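PDB 6WCT: guanylate kinase from Stenotrophomonas maltophilia, which catalyses the ATP-dependent phosphorylation of GMP to GDP, a step that probably serves the recycling of GMP and, indirectly, of cGMP. Local coordinates for residues A[119-122]-A[123-127]; A[168-171]-A[172-176]; A[190-193]-A[194-198]. One frame throughout, in Å; residues are numbered along the deposited sequence.

Contact 1 of 3, residues A[119-122]-A[123-127]. With 5GP (guanosine-5'-monophosphate), chain E.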
loop_
_atom_site.group_PDB
_atom_site.type_symbol
_atom_site.label_atom_id
_atom_site.label_comp_id
_atom_site.label_asym_id
_atom_site.label_seq_id
_atom_site.Cartn_x
_atom_site.Cartn_y
_atom_site.Cartn_z
ATOM N N ILE A 119 11.862 -6.633 13.272
ATOM C CA ILE A 119 13.113 -7.372 13.146
ATOM C C ILE A 119 14.049 -6.687 12.162
ATOM O O ILE A 119 13.634 -5.861 11.352
ATOM C CB ILE A 119 12.848 -8.823 12.711
ATOM C CG1 ILE A 119 12.234 -8.821 11.316
ATOM C CG2 ILE A 119 11.916 -9.532 13.762
ATOM C CD1 ILE A 119 11.876 -10.221 10.794
ATOM N N ASP A 120 15.320 -7.078 12.204
ATOM C CA ASP A 120 16.316 -6.408 11.385
ATOM C C ASP A 120 16.263 -6.951 9.958
ATOM O O ASP A 120 15.409 -7.775 9.604
ATOM C CB ASP A 120 17.711 -6.570 11.986
ATOM C CG ASP A 120 18.376 -7.880 11.583
ATOM O OD1 ASP A 120 17.668 -8.905 11.563
ATOM O OD2 ASP A 120 19.594 -7.881 11.259
ATOM N N TRP A 121 17.169 -6.456 9.114
ATOM C CA TRP A 121 17.150 -6.865 7.717
ATOM C C TRP A 121 17.501 -8.329 7.554
ATOM O O TRP A 121 16.982 -8.980 6.639
ATOM C CB TRP A 121 18.098 -6.005 6.892
ATOM C CG TRP A 121 19.566 -6.100 7.252
ATOM C CD1 TRP A 121 20.242 -5.303 8.126
ATOM C CD2 TRP A 121 20.531 -7.038 6.735
ATOM N NE1 TRP A 121 21.563 -5.679 8.185
ATOM C CE2 TRP A 121 21.766 -6.742 7.346
ATOM C CE3 TRP A 121 20.465 -8.096 5.831
ATOM C CZ2 TRP A 121 22.938 -7.455 7.064
ATOM C CZ3 TRP A 121 21.641 -8.827 5.560
ATOM C CH2 TRP A 121 22.850 -8.500 6.180
ATOM N N GLN A 122 18.409 -8.847 8.392
ATOM C CA GLN A 122 18.776 -10.257 8.310
ATOM C C GLN A 122 17.569 -11.127 8.596
ATOM O O GLN A 122 17.309 -12.102 7.890
ATOM C CB GLN A 122 19.893 -10.576 9.300
ATOM C CG GLN A 122 21.171 -9.826 9.099
ATOM C CD GLN A 122 22.116 -10.038 10.260
ATOM O OE1 GLN A 122 23.091 -10.779 10.152
ATOM N NE2 GLN A 122 21.821 -9.393 11.393
ATOM N N GLY A 123 16.830 -10.794 9.657
ATOM C CA GLY A 123 15.613 -11.524 9.947
ATOM C C GLY A 123 14.580 -11.375 8.849
ATOM O O GLY A 123 13.971 -12.361 8.427
ATOM N N ALA A 124 14.411 -10.149 8.330
ATOM C CA ALA A 124 13.429 -9.920 7.269
ATOM C C ALA A 124 13.710 -10.786 6.049
ATOM O O ALA A 124 12.779 -11.257 5.391
ATOM C CB ALA A 124 13.410 -8.458 6.843
ATOM N N GLN A 125 14.991 -10.955 5.704
ATOM C CA GLN A 125 15.352 -11.790 4.564
ATOM C C GLN A 125 14.980 -13.244 4.802
ATOM O O GLN A 125 14.488 -13.920 3.892
ATOM C CB GLN A 125 16.841 -11.669 4.270
ATOM C CG GLN A 125 17.210 -10.331 3.686
ATOM C CD GLN A 125 18.595 -10.348 3.097
ATOM O OE1 GLN A 125 19.332 -11.337 3.223
ATOM N NE2 GLN A 125 18.962 -9.254 2.438
ATOM N N GLN A 126 15.244 -13.761 6.007
ATOM C CA GLN A 126 14.829 -15.135 6.300
ATOM C C GLN A 126 13.317 -15.268 6.214
ATOM O O GLN A 126 12.804 -16.270 5.711
ATOM C CB GLN A 126 15.326 -15.599 7.670
ATOM C CG GLN A 126 16.832 -15.583 7.834
ATOM C CD GLN A 126 17.260 -15.818 9.273
ATOM O OE1 GLN A 126 16.651 -16.617 9.993
ATOM N NE2 GLN A 126 18.327 -15.139 9.695
ATOM N N VAL A 127 12.582 -14.265 6.699
ATOM C CA VAL A 127 11.127 -14.361 6.673
ATOM C C VAL A 127 10.615 -14.316 5.243
ATOM O O VAL A 127 9.706 -15.074 4.879
ATOM C CB VAL A 127 10.480 -13.253 7.533
ATOM C CG1 VAL A 127 8.977 -13.289 7.366
ATOM C CG2 VAL A 127 10.833 -13.428 9.006
HETATM P P 5GP E . 17.785 -3.373 19.877
HETATM O O1P 5GP E . 16.533 -3.564 20.695
HETATM O O2P 5GP E . 18.369 -1.961 19.904
HETATM O O3P 5GP E . 18.883 -4.366 20.167
HETATM O "O5'" 5GP E . 17.418 -3.692 18.379
HETATM C "C5'" 5GP E . 18.429 -3.987 17.438
HETATM C "C4'" 5GP E . 17.817 -4.483 16.163
HETATM O "O4'" 5GP E . 17.400 -5.861 16.346
HETATM C "C3'" 5GP E . 16.556 -3.714 15.725
HETATM O "O3'" 5GP E . 16.587 -3.485 14.322
HETATM C "C2'" 5GP E . 15.434 -4.700 16.011
HETATM O "O2'" 5GP E . 14.293 -4.553 15.196
HETATM C "C1'" 5GP E . 16.139 -6.019 15.761
HETATM N N9 5GP E . 15.465 -7.165 16.347
HETATM C C8 5GP E . 14.596 -7.143 17.407
HETATM N N7 5GP E . 13.982 -8.281 17.593
HETATM C C5 5GP E . 14.489 -9.108 16.604
HETATM C C6 5GP E . 14.171 -10.435 16.266
HETATM O O6 5GP E . 13.339 -11.150 16.821
HETATM N N1 5GP E . 14.879 -10.882 15.164
HETATM C C2 5GP E . 15.791 -10.135 14.460
HETATM N N2 5GP E . 16.368 -10.713 13.399
HETATM N N3 5GP E . 16.100 -8.881 14.773
HETATM C C4 5GP E . 15.415 -8.433 15.839
#

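Contact 2 of 3, residues A[168-171]-A[172-176]. With 5GP (guanosine-5'-monophosphate), chain E.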
loop_
_atom_site.group_PDB
_atom_site.type_symbol
_atom_site.label_atom_id
_atom_site.label_comp_id
_atom_site.label_asym_id
_atom_site.label_seq_id
_atom_site.Cartn_x
_atom_site.Cartn_y
_atom_site.Cartn_z
ATOM N N ALA A 168 25.876 1.075 14.338
ATOM C CA ALA A 168 25.007 -0.069 14.087
ATOM C C ALA A 168 23.710 0.353 13.404
ATOM O O ALA A 168 23.136 -0.424 12.628
ATOM C CB ALA A 168 24.714 -0.790 15.399
ATOM N N ALA A 169 23.217 1.560 13.706
ATOM C CA ALA A 169 21.997 2.056 13.072
ATOM C C ALA A 169 22.203 2.247 11.572
ATOM O O ALA A 169 21.361 1.848 10.760
ATOM C CB ALA A 169 21.563 3.363 13.732
ATOM N N ARG A 170 23.333 2.854 11.187
ATOM C CA ARG A 170 23.633 3.040 9.773
ATOM C C ARG A 170 23.765 1.698 9.059
ATOM O O ARG A 170 23.304 1.539 7.922
ATOM C CB ARG A 170 24.925 3.832 9.620
ATOM C CG ARG A 170 25.276 4.206 8.182
ATOM C CD ARG A 170 26.664 4.819 8.118
ATOM N NE ARG A 170 27.664 3.755 8.130
ATOM C CZ ARG A 170 28.176 3.184 7.044
ATOM N NH1 ARG A 170 27.815 3.584 5.823
ATOM N NH2 ARG A 170 29.062 2.204 7.186
ATOM N N ASP A 171 24.388 0.715 9.716
ATOM C CA ASP A 171 24.480 -0.623 9.138
ATOM C C ASP A 171 23.103 -1.195 8.841
ATOM O O ASP A 171 22.914 -1.860 7.819
ATOM C CB ASP A 171 25.259 -1.559 10.062
ATOM C CG ASP A 171 26.740 -1.194 10.161
ATOM O OD1 ASP A 171 27.297 -0.643 9.189
ATOM O OD2 ASP A 171 27.344 -1.463 11.216
ATOM N N GLU A 172 22.125 -0.968 9.732
ATOM C CA GLU A 172 20.783 -1.479 9.463
ATOM C C GLU A 172 20.147 -0.729 8.303
ATOM O O GLU A 172 19.521 -1.343 7.436
ATOM C CB GLU A 172 19.895 -1.414 10.718
ATOM C CG GLU A 172 20.202 -2.463 11.811
ATOM C CD GLU A 172 19.294 -2.331 13.048
ATOM O OE1 GLU A 172 18.130 -1.901 12.882
ATOM O OE2 GLU A 172 19.738 -2.642 14.188
ATOM N N MET A 173 20.307 0.597 8.269
ATOM C CA MET A 173 19.690 1.425 7.243
ATOM C C MET A 173 20.264 1.182 5.852
ATOM O O MET A 173 19.580 1.472 4.863
ATOM C CB MET A 173 19.815 2.914 7.610
ATOM C CG MET A 173 19.011 3.299 8.841
ATOM S SD MET A 173 19.007 5.088 9.146
ATOM C CE MET A 173 20.697 5.371 9.684
ATOM N N LEU A 174 21.487 0.644 5.749
ATOM C CA LEU A 174 22.062 0.331 4.440
ATOM C C LEU A 174 21.208 -0.662 3.661
ATOM O O LEU A 174 21.327 -0.730 2.430
ATOM C CB LEU A 174 23.467 -0.253 4.593
ATOM C CG LEU A 174 24.674 0.642 4.865
ATOM C CD1 LEU A 174 25.871 -0.247 5.190
ATOM C CD2 LEU A 174 24.963 1.541 3.653
ATOM N N HIS A 175 20.353 -1.430 4.348
ATOM C CA HIS A 175 19.522 -2.462 3.738
ATOM C C HIS A 175 18.081 -2.025 3.549
ATOM O O HIS A 175 17.212 -2.883 3.374
ATOM C CB HIS A 175 19.562 -3.738 4.576
ATOM C CG HIS A 175 20.883 -4.440 4.559
ATOM N ND1 HIS A 175 21.192 -5.421 3.645
ATOM C CD2 HIS A 175 21.998 -4.256 5.303
ATOM C CE1 HIS A 175 22.422 -5.849 3.858
ATOM N NE2 HIS A 175 22.938 -5.147 4.849
ATOM N N PHE A 176 17.796 -0.719 3.640
ATOM C CA PHE A 176 16.423 -0.240 3.512
ATOM C C PHE A 176 15.816 -0.626 2.175
ATOM O O PHE A 176 14.596 -0.771 2.066
ATOM C CB PHE A 176 16.370 1.291 3.667
ATOM C CG PHE A 176 16.690 2.023 2.392
ATOM C CD1 PHE A 176 18.008 2.207 2.008
ATOM C CD2 PHE A 176 15.680 2.462 1.546
ATOM C CE1 PHE A 176 18.332 2.832 0.818
ATOM C CE2 PHE A 176 15.991 3.081 0.347
ATOM C CZ PHE A 176 17.314 3.271 -0.020
HETATM P P 5GP E . 17.785 -3.373 19.877
HETATM O O1P 5GP E . 16.533 -3.564 20.695
HETATM O O2P 5GP E . 18.369 -1.961 19.904
HETATM O O3P 5GP E . 18.883 -4.366 20.167
HETATM O "O5'" 5GP E . 17.418 -3.692 18.379
HETATM C "C5'" 5GP E . 18.429 -3.987 17.438
HETATM C "C4'" 5GP E . 17.817 -4.483 16.163
HETATM O "O4'" 5GP E . 17.400 -5.861 16.346
HETATM C "C3'" 5GP E . 16.556 -3.714 15.725
HETATM O "O3'" 5GP E . 16.587 -3.485 14.322
HETATM C "C2'" 5GP E . 15.434 -4.700 16.011
HETATM O "O2'" 5GP E . 14.293 -4.553 15.196
HETATM C "C1'" 5GP E . 16.139 -6.019 15.761
HETATM N N9 5GP E . 15.465 -7.165 16.347
HETATM C C8 5GP E . 14.596 -7.143 17.407
HETATM N N7 5GP E . 13.982 -8.281 17.593
HETATM C C5 5GP E . 14.489 -9.108 16.604
HETATM C C6 5GP E . 14.171 -10.435 16.266
HETATM O O6 5GP E . 13.339 -11.150 16.821
HETATM N N1 5GP E . 14.879 -10.882 15.164
HETATM C C2 5GP E . 15.791 -10.135 14.460
HETATM N N2 5GP E . 16.368 -10.713 13.399
HETATM N N3 5GP E . 16.100 -8.881 14.773
HETATM C C4 5GP E . 15.415 -8.433 15.839
HETATM O O HOH W 1 25.012 -3.652 6.740
#

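Contact 3 of 3, residues A[190-193]-A[194-198]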
loop_
_atom_site.group_PDB
_atom_site.type_symbol
_atom_site.label_atom_id
_atom_site.label_comp_id
_atom_site.label_asym_id
_atom_site.label_seq_id
_atom_site.Cartn_x
_atom_site.Cartn_y
_atom_site.Cartn_z
ATOM N N THR A 190 1.540 11.643 11.785
ATOM C CA THR A 190 1.526 11.350 10.356
ATOM C C THR A 190 2.104 9.966 10.075
ATOM O O THR A 190 1.518 9.190 9.315
ATOM C CB THR A 190 2.272 12.454 9.592
ATOM O OG1 THR A 190 1.594 13.706 9.806
ATOM C CG2 THR A 190 2.284 12.174 8.124
ATOM N N ALA A 191 3.228 9.617 10.713
ATOM C CA ALA A 191 3.806 8.285 10.509
ATOM C C ALA A 191 2.824 7.182 10.910
ATOM O O ALA A 191 2.741 6.141 10.244
ATOM C CB ALA A 191 5.114 8.146 11.298
ATOM N N VAL A 192 2.077 7.395 12.000
ATOM C CA VAL A 192 1.061 6.432 12.418
ATOM C C VAL A 192 -0.020 6.312 11.350
ATOM O O VAL A 192 -0.383 5.205 10.932
ATOM C CB VAL A 192 0.477 6.838 13.789
ATOM C CG1 VAL A 192 -0.660 5.921 14.213
ATOM C CG2 VAL A 192 1.575 6.807 14.852
ATOM N N ASP A 193 -0.521 7.451 10.862
ATOM C CA ASP A 193 -1.490 7.420 9.768
ATOM C C ASP A 193 -0.953 6.643 8.575
ATOM O O ASP A 193 -1.694 5.895 7.924
ATOM C CB ASP A 193 -1.834 8.834 9.311
ATOM C CG ASP A 193 -2.615 9.608 10.332
ATOM O OD1 ASP A 193 -3.177 8.994 11.266
ATOM O OD2 ASP A 193 -2.673 10.840 10.175
ATOM N N GLU A 194 0.326 6.846 8.251
ATOM C CA GLU A 194 0.910 6.220 7.068
ATOM C C GLU A 194 1.068 4.717 7.256
ATOM O O GLU A 194 0.803 3.939 6.336
ATOM C CB GLU A 194 2.250 6.895 6.747
ATOM C CG GLU A 194 2.073 8.388 6.351
ATOM C CD GLU A 194 3.358 9.075 5.887
ATOM O OE1 GLU A 194 4.464 8.618 6.246
ATOM O OE2 GLU A 194 3.254 10.084 5.150
ATOM N N LEU A 195 1.506 4.283 8.432
ATOM C CA LEU A 195 1.586 2.848 8.662
ATOM C C LEU A 195 0.185 2.238 8.661
ATOM O O LEU A 195 -0.010 1.118 8.176
ATOM C CB LEU A 195 2.336 2.557 9.962
ATOM C CG LEU A 195 2.688 1.090 10.224
ATOM C CD1 LEU A 195 3.556 0.538 9.125
ATOM C CD2 LEU A 195 3.294 0.854 11.596
ATOM N N CYS A 196 -0.806 2.953 9.200
ATOM C CA CYS A 196 -2.174 2.444 9.122
ATOM C C CYS A 196 -2.647 2.328 7.673
ATOM O O CYS A 196 -3.308 1.350 7.312
ATOM C CB CYS A 196 -3.131 3.326 9.930
ATOM S SG CYS A 196 -2.912 3.238 11.728
ATOM N N ALA A 197 -2.337 3.318 6.828
ATOM C CA ALA A 197 -2.734 3.220 5.422
ATOM C C ALA A 197 -2.107 2.003 4.751
ATOM O O ALA A 197 -2.764 1.320 3.961
ATOM C CB ALA A 197 -2.369 4.491 4.665
ATOM N N ILE A 198 -0.841 1.713 5.061
ATOM C CA ILE A 198 -0.169 0.546 4.484
ATOM C C ILE A 198 -0.867 -0.739 4.915
ATOM O O ILE A 198 -1.110 -1.633 4.100
ATOM C CB ILE A 198 1.316 0.529 4.879
ATOM C CG1 ILE A 198 2.071 1.694 4.221
ATOM C CG2 ILE A 198 1.961 -0.856 4.563
ATOM C CD1 ILE A 198 3.550 1.818 4.700
#

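Contact 1 of 3, residues A[119-122]-A[123-127]
Asp120 and Ala124 close the first turn of helix 121-130: Ala124 N donates to Asp120 O at 2.9 Å, and the next two i to i+4 bonds, Gln125 N to Trp121 O and Gln126 N to Gln122 O, carry the helix on. Asp120 is the N-cap. Its OD1 takes the amide of Gly123 over 2.8 Å, nearly straight at 170°, with the donor lying above the carboxylate plane, while Gln122 N adds a weak bond to OD2. A chi1 of 84° swings the carboxylate between the backbone N and the carbonyl carbon, back over the start of the helix. OD1 serves two donors, since the guanine amino group N2 of GMP also reaches it, at 2.9 Å. On the syn side of OD2 sits Gln122 NE2 at 2.7 Å, the oxygen lying in the amide plane; the same NE2 also bonds to Trp92 O. Ile119 touches the guanine with CG2, 3.5 Å from C6, and the helix with CD1, which lies 3.5 Å from Gly123 C and 3.8 Å from Val127 CG2, beside Ile26 of strand 24-28. Gly123 brings its CA to 3.6 Å from the amino N2 of GMP. Trp121 and Gln125 lie alongside each other, with ring and amide planes 72° apart, and Gln122 CG rests over one ring face toward the rim; Gln125 NE2 also makes a weak hydrogen bond to Glu178. With both carboxylate oxygens engaged, rotation of the Asp120 side chain is restrained, and capping and recognition of the guanine amino group share one acceptor, OD1.

Contact 2 of 3, residues A[168-171]-A[172-176]
The imidazole of His175 presents its edge to Asp171 O, with CD2 3.6 Å from that oxygen and near the ring plane. A water lies in the same plane, donating to Asp171 O over 3.0 Å and hydrogen-bonded to His175 NE2 at 3.2 Å; ND1 is held by Glu178, and the ring stacks with Trp121. The guanidinium of Arg170 has Leu174 CD1 over one face, and its NH1 lies 4.1 Å from Leu174 CD2. After an extended start (chi1 -174°) the Arg170 chain bends at chi3 (81°), and the guanidinium it carries bonds through NH1 to Leu221 O of the second subunit. The long approach of Asp171 OD1 to Arg170 NH2 is one of charge alone, because the oxygen lies well out of the guanidinium plane. Glu172, extended beyond CG, reaches the ribose: GMP O3' donates to Glu172 OE1 at 2.6 Å, and His94 holds OE2. Met173 bends at its thioether (chi3 -71°), which leaves CE 3.7 Å from Ala169 O. The backbone bonds are Glu172 N to Ala168 O, Met173 N to Ala169 O and Leu174 N to Arg170 O, and a type I turn spans Met173 to Phe176. Helix 159-173 of the guanylate kinase fold thus contributes the Glu172 carboxylate to the GMP pocket.

Contact 3 of 3, residues A[190-193]-A[194-198]
Thr190 O accepts the amide of Glu194 at 2.8 Å, and three more i to i+4 bonds follow in order: Leu195 N to Ala191 O, Cys196 N to Val192 O, and Ala197 N to Asp193 O, each 2.9 Å long. Four consecutive carbonyls of residues 190-193 are therefore satisfied by four consecutive amides. Ile198 N continues the series onto Glu194 O, while Cys196 O is hydrogen-bonded to Thr200 OG1. The Asp193 carboxylate is answered from outside this turn, its OD1 forming a salt bridge with Arg45 of helix 35-45. Here helix 188-203 packs on the parallel sheet of the P-loop kinase core: Leu195 and Ile198 touch Ile183 of strand 181-184 and Val137 of strand 135-140, whereas Ala191 and Val192 lean on helix 35-45, which follows the P-loop. Glu194 holds its CG beside the backbone N (chi1 -65°) and extends from there, which lays CG 3.1 Å from Thr190 O and brings OE2 to 3.8 Å from Thr190 CG2. The two side chains cross at a slant, and the touch between them is made by that methyl, the carboxylate using no hydroxyl of Thr190. Two residues further along the helix, Val192 CG1 and Cys196 SG make a loose apolar contact at 4.3 Å; Cys196 SG is also 3.3 Å from Val192 O. Across the subunit interface, Glu194 and Ile198 pack on Leu204 of the second subunit, and Ala197 meets Thr200 of that chain.

Overall arrangement
From the N terminus the three contacts come in series, none enclosing or crossing another, and each closes only a local helical turn. Contact 1 follows strand 114-117 and starts helix 121-130 at the guanine. Contact 2, on helix 159-173, returns to the same nucleotide from the ribose side; the centres are 12 Å apart and the two meet directly, Trp121 CE2 lying 3.2 Å from His175 NE2. Contact 3 comes after strand 181-184, an outermost strand of the parallel sheet and its last in the chain, and lies about 12 Å from both others between nearest atoms. GMP links contacts 1 and 2, whereas packing against the second subunit involves contacts 2 and 3.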